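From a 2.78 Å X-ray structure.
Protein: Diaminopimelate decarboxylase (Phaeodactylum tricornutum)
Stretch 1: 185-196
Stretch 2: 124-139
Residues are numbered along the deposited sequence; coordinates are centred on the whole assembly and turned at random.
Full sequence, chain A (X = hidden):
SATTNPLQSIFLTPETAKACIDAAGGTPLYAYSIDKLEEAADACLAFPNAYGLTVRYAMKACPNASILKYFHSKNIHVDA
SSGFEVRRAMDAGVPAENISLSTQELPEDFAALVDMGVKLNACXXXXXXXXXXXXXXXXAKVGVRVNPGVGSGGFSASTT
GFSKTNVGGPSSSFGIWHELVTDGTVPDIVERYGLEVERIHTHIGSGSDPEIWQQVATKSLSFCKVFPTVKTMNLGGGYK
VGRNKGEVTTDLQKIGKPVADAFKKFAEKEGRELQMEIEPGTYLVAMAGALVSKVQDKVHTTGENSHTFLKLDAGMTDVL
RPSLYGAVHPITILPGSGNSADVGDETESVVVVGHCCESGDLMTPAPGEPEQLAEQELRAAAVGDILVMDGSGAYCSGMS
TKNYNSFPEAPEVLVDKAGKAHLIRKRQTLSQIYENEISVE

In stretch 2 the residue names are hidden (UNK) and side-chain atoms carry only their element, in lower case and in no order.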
ATOM      1  N   THR A 185      -2.723 -19.681  33.164  1.00 28.31           N
ATOM      2  CA  THR A 185      -2.918 -18.234  33.110  1.00 28.01           C
ATOM      3  C   THR A 185      -4.294 -17.877  32.555  1.00 27.65           C
ATOM      4  O   THR A 185      -5.035 -17.094  33.160  1.00 27.52           O
ATOM      5  CB  THR A 185      -1.818 -17.585  32.266  1.00 28.08           C
ATOM      6  OG1 THR A 185      -0.554 -17.726  32.927  1.00 28.38           O
ATOM      7  CG2 THR A 185      -2.111 -16.106  32.056  1.00 27.79           C
ATOM      8  N   VAL A 186      -4.652 -18.443  31.404  1.00 27.00           N
ATOM      9  CA  VAL A 186      -5.919 -18.133  30.740  1.00 26.59           C
ATOM     10  C   VAL A 186      -7.102 -18.714  31.511  1.00 26.45           C
ATOM     11  O   VAL A 186      -8.088 -17.994  31.726  1.00 26.31           O
ATOM     12  CB  VAL A 186      -5.924 -18.621  29.280  1.00 26.44           C
ATOM     13  CG1 VAL A 186      -7.171 -18.128  28.564  1.00 25.95           C
ATOM     14  CG2 VAL A 186      -4.677 -18.152  28.558  1.00 26.67           C
ATOM     15  N   PRO A 187      -7.082 -19.988  31.933  1.00 25.14           N
ATOM     16  CA  PRO A 187      -8.214 -20.491  32.734  1.00 25.82           C
ATOM     17  C   PRO A 187      -8.424 -19.732  34.031  1.00 27.07           C
ATOM     18  O   PRO A 187      -9.559 -19.662  34.516  1.00 27.53           O
ATOM     19  CB  PRO A 187      -7.835 -21.954  32.995  1.00 26.47           C
ATOM     20  CG  PRO A 187      -6.921 -22.307  31.887  1.00 25.70           C
ATOM     21  CD  PRO A 187      -6.125 -21.070  31.632  1.00 25.33           C
ATOM     22  N   ASP A 188      -7.364 -19.160  34.611  1.00 26.88           N
ATOM     23  CA  ASP A 188      -7.528 -18.355  35.819  1.00 28.03           C
ATOM     24  C   ASP A 188      -8.287 -17.069  35.522  1.00 27.69           C
ATOM     25  O   ASP A 188      -9.108 -16.623  36.334  1.00 28.72           O
ATOM     26  CB  ASP A 188      -6.166 -18.042  36.438  1.00 29.02           C
ATOM     27  CG  ASP A 188      -5.570 -19.230  37.172  1.00 30.08           C
ATOM     28  OD1 ASP A 188      -6.026 -20.371  36.940  1.00 29.80           O
ATOM     29  OD2 ASP A 188      -4.638 -19.025  37.978  1.00 31.35           O
ATOM     30  N   ILE A 189      -8.022 -16.454  34.367  1.00 26.45           N
ATOM     31  CA  ILE A 189      -8.760 -15.259  33.976  1.00 26.21           C
ATOM     32  C   ILE A 189     -10.225 -15.596  33.726  1.00 25.91           C
ATOM     33  O   ILE A 189     -11.124 -14.817  34.065  1.00 26.63           O
ATOM     34  CB  ILE A 189      -8.106 -14.615  32.741  1.00 25.02           C
ATOM     35  CG1 ILE A 189      -6.635 -14.299  33.023  1.00 25.56           C
ATOM     36  CG2 ILE A 189      -8.853 -13.354  32.334  1.00 24.97           C
ATOM     37  CD1 ILE A 189      -5.788 -14.136  31.778  1.00 24.44           C
ATOM     38  N   VAL A 190     -10.488 -16.769  33.142  1.00 25.30           N
ATOM     39  CA  VAL A 190     -11.863 -17.176  32.857  1.00 25.11           C
ATOM     40  C   VAL A 190     -12.642 -17.362  34.153  1.00 26.69           C
ATOM     41  O   VAL A 190     -13.778 -16.890  34.288  1.00 27.26           O
ATOM     42  CB  VAL A 190     -11.874 -18.453  31.999  1.00 24.08           C
ATOM     43  CG1 VAL A 190     -13.238 -19.126  32.060  1.00 24.39           C
ATOM     44  CG2 VAL A 190     -11.499 -18.123  30.566  1.00 22.60           C
ATOM     45  N   GLU A 191     -12.044 -18.052  35.128  1.00 27.36           N
ATOM     46  CA  GLU A 191     -12.711 -18.250  36.410  1.00 29.04           C
ATOM     47  C   GLU A 191     -12.862 -16.934  37.165  1.00 30.26           C
ATOM     48  O   GLU A 191     -13.870 -16.715  37.849  1.00 31.53           O
ATOM     49  CB  GLU A 191     -11.937 -19.265  37.254  1.00 29.85           C
ATOM     50  CG  GLU A 191     -12.298 -19.252  38.737  1.00 31.85           C
ATOM     51  CD  GLU A 191     -11.552 -20.304  39.535  1.00 32.77           C
ATOM     52  OE1 GLU A 191     -12.101 -20.786  40.550  1.00 34.27           O
ATOM     53  OE2 GLU A 191     -10.412 -20.641  39.150  1.00 32.15           O
ATOM     54  N   ARG A 192     -11.872 -16.043  37.046  1.00 30.07           N
ATOM     55  CA  ARG A 192     -11.904 -14.785  37.786  1.00 31.46           C
ATOM     56  C   ARG A 192     -13.137 -13.960  37.438  1.00 31.70           C
ATOM     57  O   ARG A 192     -13.753 -13.350  38.319  1.00 33.44           O
ATOM     58  CB  ARG A 192     -10.631 -13.990  37.507  1.00 31.12           C
ATOM     59  CG  ARG A 192     -10.374 -12.865  38.488  1.00 32.91           C
ATOM     60  CD  ARG A 192      -9.683 -11.710  37.794  1.00 32.46           C
ATOM     61  NE  ARG A 192      -9.118 -10.752  38.737  1.00 34.25           N
ATOM     62  CZ  ARG A 192      -8.205  -9.846  38.408  1.00 34.29           C
ATOM     63  NH1 ARG A 192      -7.758  -9.783  37.159  1.00 32.61           N
ATOM     64  NH2 ARG A 192      -7.739  -9.004  39.322  1.00 36.15           N
ATOM     65  N   TYR A 193     -13.517 -13.933  36.162  1.00 30.18           N
ATOM     66  CA  TYR A 193     -14.675 -13.172  35.711  1.00 30.46           C
ATOM     67  C   TYR A 193     -15.875 -14.056  35.396  1.00 30.22           C
ATOM     68  O   TYR A 193     -16.856 -13.570  34.824  1.00 30.30           O
ATOM     69  CB  TYR A 193     -14.303 -12.326  34.492  1.00 29.21           C
ATOM     70  CG  TYR A 193     -13.134 -11.397  34.733  1.00 29.57           C
ATOM     71  CD1 TYR A 193     -13.243 -10.325  35.612  1.00 31.43           C
ATOM     72  CD2 TYR A 193     -11.922 -11.588  34.081  1.00 28.26           C
ATOM     73  CE1 TYR A 193     -12.177  -9.470  35.837  1.00 31.94           C
ATOM     74  CE2 TYR A 193     -10.851 -10.739  34.300  1.00 28.76           C
ATOM     75  CZ  TYR A 193     -10.984  -9.682  35.179  1.00 30.58           C
ATOM     76  OH  TYR A 193      -9.920  -8.835  35.398  1.00 31.23           O
ATOM     77  N   GLY A 194     -15.825 -15.334  35.757  1.00 30.11           N
ATOM     78  CA  GLY A 194     -16.951 -16.219  35.516  1.00 30.11           C
ATOM     79  C   GLY A 194     -17.304 -16.387  34.057  1.00 28.48           C
ATOM     80  O   GLY A 194     -18.470 -16.635  33.732  1.00 28.75           O
ATOM     81  N   LEU A 195     -16.326 -16.258  33.165  1.00 27.61           N
ATOM     82  CA  LEU A 195     -16.573 -16.374  31.739  1.00 26.12           C
ATOM     83  C   LEU A 195     -16.938 -17.809  31.363  1.00 25.60           C
ATOM     84  O   LEU A 195     -16.782 -18.751  32.143  1.00 26.22           O
ATOM     85  CB  LEU A 195     -15.346 -15.930  30.944  1.00 24.81           C
ATOM     86  CG  LEU A 195     -14.899 -14.483  31.114  1.00 25.27           C
ATOM     87  CD1 LEU A 195     -13.671 -14.219  30.267  1.00 24.02           C
ATOM     88  CD2 LEU A 195     -16.025 -13.537  30.741  1.00 25.80           C
ATOM     89  N   GLU A 196     -17.429 -17.964  30.137  1.00 27.09           N
ATOM     90  CA  GLU A 196     -17.716 -19.272  29.558  1.00 26.46           C
ATOM     91  C   GLU A 196     -17.086 -19.323  28.173  1.00 25.85           C
ATOM     92  O   GLU A 196     -17.504 -18.589  27.271  1.00 25.79           O
ATOM     93  CB  GLU A 196     -19.220 -19.532  29.483  1.00 26.55           C
ATOM     94  CG  GLU A 196     -19.574 -20.871  28.849  1.00 25.93           C
ATOM     95  CD  GLU A 196     -20.928 -21.392  29.292  1.00 26.12           C
ATOM     96  OE1 GLU A 196     -21.766 -21.684  28.413  1.00 25.97           O
ATOM     97  OE2 GLU A 196     -21.153 -21.507  30.518  1.00 27.10           O
ATOM     98  N   UNK A 124      -5.872 -11.808  22.840  1.00 23.40           N
ATOM     99  CA  UNK A 124      -4.751 -11.628  23.753  1.00 25.18           C
ATOM    100  C   UNK A 124      -5.287 -11.660  25.175  1.00 24.62           C
ATOM    101  O   UNK A 124      -6.495 -11.586  25.407  1.00 23.73           O
ATOM    102  o   UNK A 124      -4.800  -9.195  23.794  1.00 23.94           O
ATOM    103  c   UNK A 124      -3.999 -10.323  23.485  1.00 25.54           C
ATOM    104  N   UNK A 125      -4.363 -11.778  26.130  1.00 24.14           N
ATOM    105  CA  UNK A 125      -4.751 -11.730  27.536  1.00 24.92           C
ATOM    106  C   UNK A 125      -5.439 -10.408  27.851  1.00 24.26           C
ATOM    107  O   UNK A 125      -6.463 -10.374  28.544  1.00 24.26           O
ATOM    108  c   UNK A 125      -3.050 -13.411  28.302  1.00 27.91           C
ATOM    109  c   UNK A 125      -3.524 -11.970  28.435  1.00 26.84           C
ATOM    110  c   UNK A 125      -3.842 -11.637  29.887  1.00 27.85           C
ATOM    111  N   UNK A 126      -4.904  -9.303  27.319  1.00 24.90           N
ATOM    112  CA  UNK A 126      -5.472  -7.982  27.583  1.00 24.61           C
ATOM    113  C   UNK A 126      -6.924  -7.896  27.132  1.00 23.49           C
ATOM    114  O   UNK A 126      -7.758  -7.294  27.818  1.00 23.72           O
ATOM    115  o   UNK A 126      -3.290  -7.299  26.789  1.00 26.39           O
ATOM    116  c   UNK A 126      -4.647  -6.911  26.873  1.00 25.39           C
ATOM    117  N   UNK A 127      -7.243  -8.477  25.973  1.00 24.93           N
ATOM    118  CA  UNK A 127      -8.610  -8.402  25.467  1.00 23.89           C
ATOM    119  C   UNK A 127      -9.557  -9.239  26.311  1.00 23.16           C
ATOM    120  O   UNK A 127     -10.687  -8.820  26.588  1.00 23.16           O
ATOM    121  n   UNK A 127      -7.734  -7.470  20.689  1.00 22.63           N
ATOM    122  c   UNK A 127      -7.950  -7.926  23.052  1.00 23.47           C
ATOM    123  c   UNK A 127      -8.661  -8.852  24.010  1.00 22.95           C
ATOM    124  o   UNK A 127      -8.661  -9.416  21.324  1.00 21.84           O
ATOM    125  c   UNK A 127      -8.144  -8.335  21.610  1.00 22.50           C
ATOM    126  N   UNK A 128      -9.116 -10.428  26.720  1.00 22.44           N
ATOM    127  CA  UNK A 128      -9.942 -11.264  27.580  1.00 23.13           C
ATOM    128  C   UNK A 128     -10.227 -10.570  28.905  1.00 24.22           C
ATOM    129  O   UNK A 128     -11.361 -10.593  29.398  1.00 24.60           O
ATOM    130  c   UNK A 128      -9.254 -12.609  27.810  1.00 23.96           C
ATOM    131  c   UNK A 128     -11.286 -14.008  27.405  1.00 23.67           C
ATOM    132  c   UNK A 128      -9.273 -15.009  28.501  1.00 25.77           C
ATOM    133  c   UNK A 128     -10.114 -13.756  28.337  1.00 24.67           C
ATOM    134  N   UNK A 129      -9.213  -9.933  29.491  1.00 25.28           N
ATOM    135  CA  UNK A 129      -9.407  -9.268  30.774  1.00 26.65           C
ATOM    136  C   UNK A 129     -10.349  -8.078  30.644  1.00 26.44           C
ATOM    137  O   UNK A 129     -11.192  -7.851  31.521  1.00 27.38           O
ATOM    138  c   UNK A 129      -7.213  -9.983  31.870  1.00 28.86           C
ATOM    139  o   UNK A 129      -5.174 -10.268  33.063  1.00 31.67           O
ATOM    140  o   UNK A 129      -5.391  -8.453  31.844  1.00 29.82           O
ATOM    141  c   UNK A 129      -5.826  -9.537  32.289  1.00 30.21           C
ATOM    142  c   UNK A 129      -8.061  -8.833  31.350  1.00 27.68           C
ATOM    143  N   UNK A 130     -10.224  -7.306  29.560  1.00 24.09           N
ATOM    144  CA  UNK A 130     -11.153  -6.202  29.333  1.00 25.14           C
ATOM    145  C   UNK A 130     -12.574  -6.714  29.136  1.00 24.57           C
ATOM    146  O   UNK A 130     -13.535  -6.115  29.636  1.00 25.63           O
ATOM    147  c   UNK A 130      -8.984  -3.857  27.086  1.00 27.30           C
ATOM    148  n   UNK A 130      -9.024  -2.400  24.670  1.00 27.09           N
ATOM    149  n   UNK A 130      -9.959  -2.830  26.731  1.00 28.40           N
ATOM    150  c   UNK A 130      -9.956  -2.157  25.584  1.00 28.08           C
ATOM    151  n   UNK A 130     -10.888  -1.242  25.351  1.00 28.54           N
ATOM    152  c   UNK A 130     -10.702  -5.376  28.126  1.00 26.03           C
ATOM    153  c   UNK A 130      -9.397  -4.614  28.338  1.00 26.73           C
ATOM    154  N   UNK A 131     -12.728  -7.826  28.414  1.00 24.67           N
ATOM    155  CA  UNK A 131     -14.042  -8.443  28.266  1.00 24.67           C
ATOM    156  C   UNK A 131     -14.565  -8.937  29.609  1.00 26.22           C
ATOM    157  O   UNK A 131     -15.731  -8.714  29.957  1.00 27.07           O
ATOM    158  c   UNK A 131     -17.041 -11.781  27.221  1.00 24.70           C
ATOM    159  c   UNK A 131     -15.293 -10.169  26.879  1.00 23.58           C
ATOM    160  c   UNK A 131     -15.820 -11.247  27.571  1.00 24.48           C
ATOM    161  c   UNK A 131     -13.960  -9.593  27.260  1.00 23.59           C
ATOM    162  c   UNK A 131     -17.238 -10.175  25.464  1.00 23.16           C
ATOM    163  c   UNK A 131     -16.014  -9.641  25.822  1.00 22.92           C
ATOM    164  c   UNK A 131     -17.751 -11.244  26.165  1.00 24.04           C
ATOM    165  N   UNK A 132     -13.708  -9.603  30.386  1.00 24.80           N
ATOM    166  CA  UNK A 132     -14.141 -10.127  31.672  1.00 26.52           C
ATOM    167  C   UNK A 132     -14.449  -9.041  32.686  1.00 28.04           C
ATOM    168  O   UNK A 132     -15.358  -9.188  33.507  1.00 29.55           O
ATOM    169  N   UNK A 133     -13.689  -7.941  32.654  1.00 28.17           N
ATOM    170  CA  UNK A 133     -13.969  -6.816  33.541  1.00 29.83           C
ATOM    171  C   UNK A 133     -15.365  -6.256  33.300  1.00 30.22           C
ATOM    172  O   UNK A 133     -16.051  -5.842  34.243  1.00 32.20           O
ATOM    173  c   UNK A 133     -11.598  -5.959  34.072  1.00 30.41           C
ATOM    174  c   UNK A 133     -12.918  -5.717  33.351  1.00 29.64           C
ATOM    175  o   UNK A 133      -9.436  -4.980  34.334  1.00 31.15           O
ATOM    176  c   UNK A 133     -10.550  -4.889  33.773  1.00 30.29           C
ATOM    177  o   UNK A 133     -10.837  -3.961  32.984  1.00 29.58           O
ATOM    178  N   UNK A 134     -15.808  -6.241  32.042  1.00 27.83           N
ATOM    179  CA  UNK A 134     -17.090  -5.635  31.708  1.00 28.36           C
ATOM    180  C   UNK A 134     -18.258  -6.589  31.929  1.00 29.06           C
ATOM    181  O   UNK A 134     -19.369  -6.138  32.228  1.00 30.58           O
ATOM    182  c   UNK A 134     -18.277  -2.870  29.965  1.00 29.54           C
ATOM    183  c   UNK A 134     -17.073  -5.152  30.256  1.00 26.68           C
ATOM    184  c   UNK A 134     -18.193  -4.221  29.915  1.00 27.78           C
ATOM    185  c   UNK A 134     -20.206  -3.628  29.244  1.00 31.31           C
ATOM    186  n   UNK A 134     -19.538  -2.526  29.542  1.00 31.93           N
ATOM    187  n   UNK A 134     -19.417  -4.665  29.462  1.00 28.39           N
ATOM    188  N   UNK A 135     -18.033  -7.893  31.791  1.00 28.39           N
ATOM    189  CA  UNK A 135     -19.074  -8.906  31.926  1.00 29.09           C
ATOM    190  C   UNK A 135     -18.753  -9.868  33.063  1.00 30.32           C
ATOM    191  O   UNK A 135     -18.912 -11.082  32.938  1.00 30.17           O
ATOM    192  c   UNK A 135     -18.839  -8.615  28.371  1.00 24.56           C
ATOM    193  c   UNK A 135     -19.682  -8.817  29.456  1.00 26.40           C
ATOM    194  o   UNK A 135     -20.866  -6.451  26.241  1.00 24.82           O
ATOM    195  c   UNK A 135     -21.330  -7.426  28.371  1.00 27.06           C
ATOM    196  c   UNK A 135     -20.474  -7.235  27.306  1.00 25.18           C
ATOM    197  c   UNK A 135     -19.226  -7.829  27.302  1.00 23.93           C
ATOM    198  c   UNK A 135     -20.933  -8.214  29.435  1.00 27.64           C
ATOM    199  c   UNK A 135     -19.258  -9.676  30.622  1.00 27.35           C
ATOM    200  N   UNK A 136     -18.303  -9.327  34.192  1.00 30.58           N
ATOM    201  CA  UNK A 136     -17.831 -10.154  35.295  1.00 31.94           C
ATOM    202  C   UNK A 136     -18.979 -10.939  35.921  1.00 33.77           C
ATOM    203  O   UNK A 136     -20.001 -10.363  36.309  1.00 35.34           O
ATOM    204  c   UNK A 136     -17.147  -9.283  36.349  1.00 33.43           C
ATOM    205  N   UNK A 137     -18.803 -12.258  36.017  1.00 33.82           N
ATOM    206  CA  UNK A 137     -19.766 -13.145  36.645  1.00 35.75           C
ATOM    207  C   UNK A 137     -21.170 -13.065  36.081  1.00 35.96           C
ATOM    208  O   UNK A 137     -22.089 -12.616  36.771  1.00 38.08           O
ATOM    209  N   UNK A 138     -21.359 -13.509  34.837  1.00 34.27           N
ATOM    210  CA  UNK A 138     -22.654 -13.360  34.176  1.00 34.48           C
ATOM    211  C   UNK A 138     -23.210 -14.622  33.505  1.00 34.24           C
ATOM    212  O   UNK A 138     -24.435 -14.769  33.441  1.00 35.57           O
ATOM    213  c   UNK A 138     -22.589 -12.208  33.169  1.00 32.77           C
ATOM    214  c   UNK A 138     -22.919 -10.864  33.808  1.00 34.20           C
ATOM    215  n   UNK A 138     -24.313  -8.320  34.284  1.00 37.38           N
ATOM    216  c   UNK A 138     -22.789  -9.699  32.841  1.00 32.77           C
ATOM    217  c   UNK A 138     -23.006  -8.370  33.561  1.00 34.53           C
ATOM    218  N   UNK A 139     -22.391 -15.516  32.945  1.00 34.13           N
ATOM    219  CA  UNK A 139     -21.012 -15.302  32.561  1.00 32.25           C
ATOM    220  C   UNK A 139     -20.980 -15.336  31.051  1.00 30.19           C
ATOM    221  O   UNK A 139     -21.323 -16.348  30.436  1.00 30.09           O
TER

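Position 124 carries one carbon and then one oxygen, out of reach of stretch 1. The oxygen accepts a weak bond from the backbone N of position 127, capping the helix that starts at 125; this is Ser-124, a classic N-cap residue.

Position 125 has three carbons, forked at the first, and one branch touches Ile-189. The beta-branched side chain is Val-125, apolar and suited to packing there; Val-125 CG1 lies 3.7 Å from Ile-189 CD1.

At 126 one carbon carries one oxygen, and the CA-to-CB bond points away from stretch 1, which no atom touches: Ser-126, its polar hydroxyl bonded elsewhere in the structure. Position 127 has three carbons, the third bearing one oxygen and one nitrogen, an amide out of reach of stretch 1. It is Gln-127, both ends of the amide being satisfied by hydrogen bonds.

Four carbons forked at the second mark position 128, whose CB points toward the other helix and whose branches touch Val-186, Ile-189 and Leu-195. This is Leu-128: its CD2 lies 3.8 Å from Val-186 CG1 and 4.2 Å from Ile-189 CG2, while its CD1 meets Leu-195 CD1 at 3.7 Å, so the fork serves both the helix and the segment after it.

Position 129 has three carbons, the third with two oxygens; the carbons pass Ile-189. It is Glu-129, whose CG packs 3.8 Å from Ile-189 CG2, the aliphatic stem covering an apolar neighbour. Position 130 has three carbons, a nitrogen, and a carbon with two more nitrogens; its CA-to-CB bond points away and it makes no contact with stretch 1. This is Arg-130, its charge suiting partial exposure.

Position 131, a carbon followed by a six-carbon ring without oxygen, has Leu-195 at the ring edge. It is Phe-131, apolar as its burial asks, with its CD2 3.9 Å from Leu-195 CD2.

Position 132 has no side-chain atoms, and the Tyr-193 ring lies against its backbone: Gly-132. A CB here would lie 2.2 Å from Tyr-193 CD2, a clash; Tyr-193 CD1 is 3.2 Å from Gly-132 O.

Position 133, again three carbons ending in two oxygens, approaches the Tyr-193 hydroxyl. It is Glu-133, charged and exposed, its CG 3.6 Å from Tyr-193 OH. Position 134, a carbon and a five-membered ring with two nitrogens, touches nothing on stretch 1: His-134, polar and exposed. The oxygen-bearing six-membered ring at 135 gives Tyr-135, whose end leads away to a hydrogen bond elsewhere in the structure.

Position 136 has one carbon, at the Tyr-193 ring edge: Ala-136, a small methyl, its CB 4.1 Å from Tyr-193 CD1. Position 137 lacks a side chain, and its N donates to Tyr-193 O at 2.6 Å: Gly-137, suited to its positive phi. Position 138, four carbons in a row ending in nitrogen, leaves stretch 1 untouched: Lys-138, charged and exposed. Bare 139 follows a cis peptide, its CA making a CA-H...O contact with Gly-194 O at 3.1 Å: Gly-139, where a CB would clash with that oxygen.

The contact thus joins two nearly parallel helices, 13° apart in direction. Apolar side chains fill the space between them, Tyr-193 lies over a glycine backbone, and beyond the helices the segments come within 4.4 Å, Tyr-193 CA to Ala-136 CA, where one hydrogen bond ties them together.

Stretch 2 124-139: SVSQLERFGEHYAGKG
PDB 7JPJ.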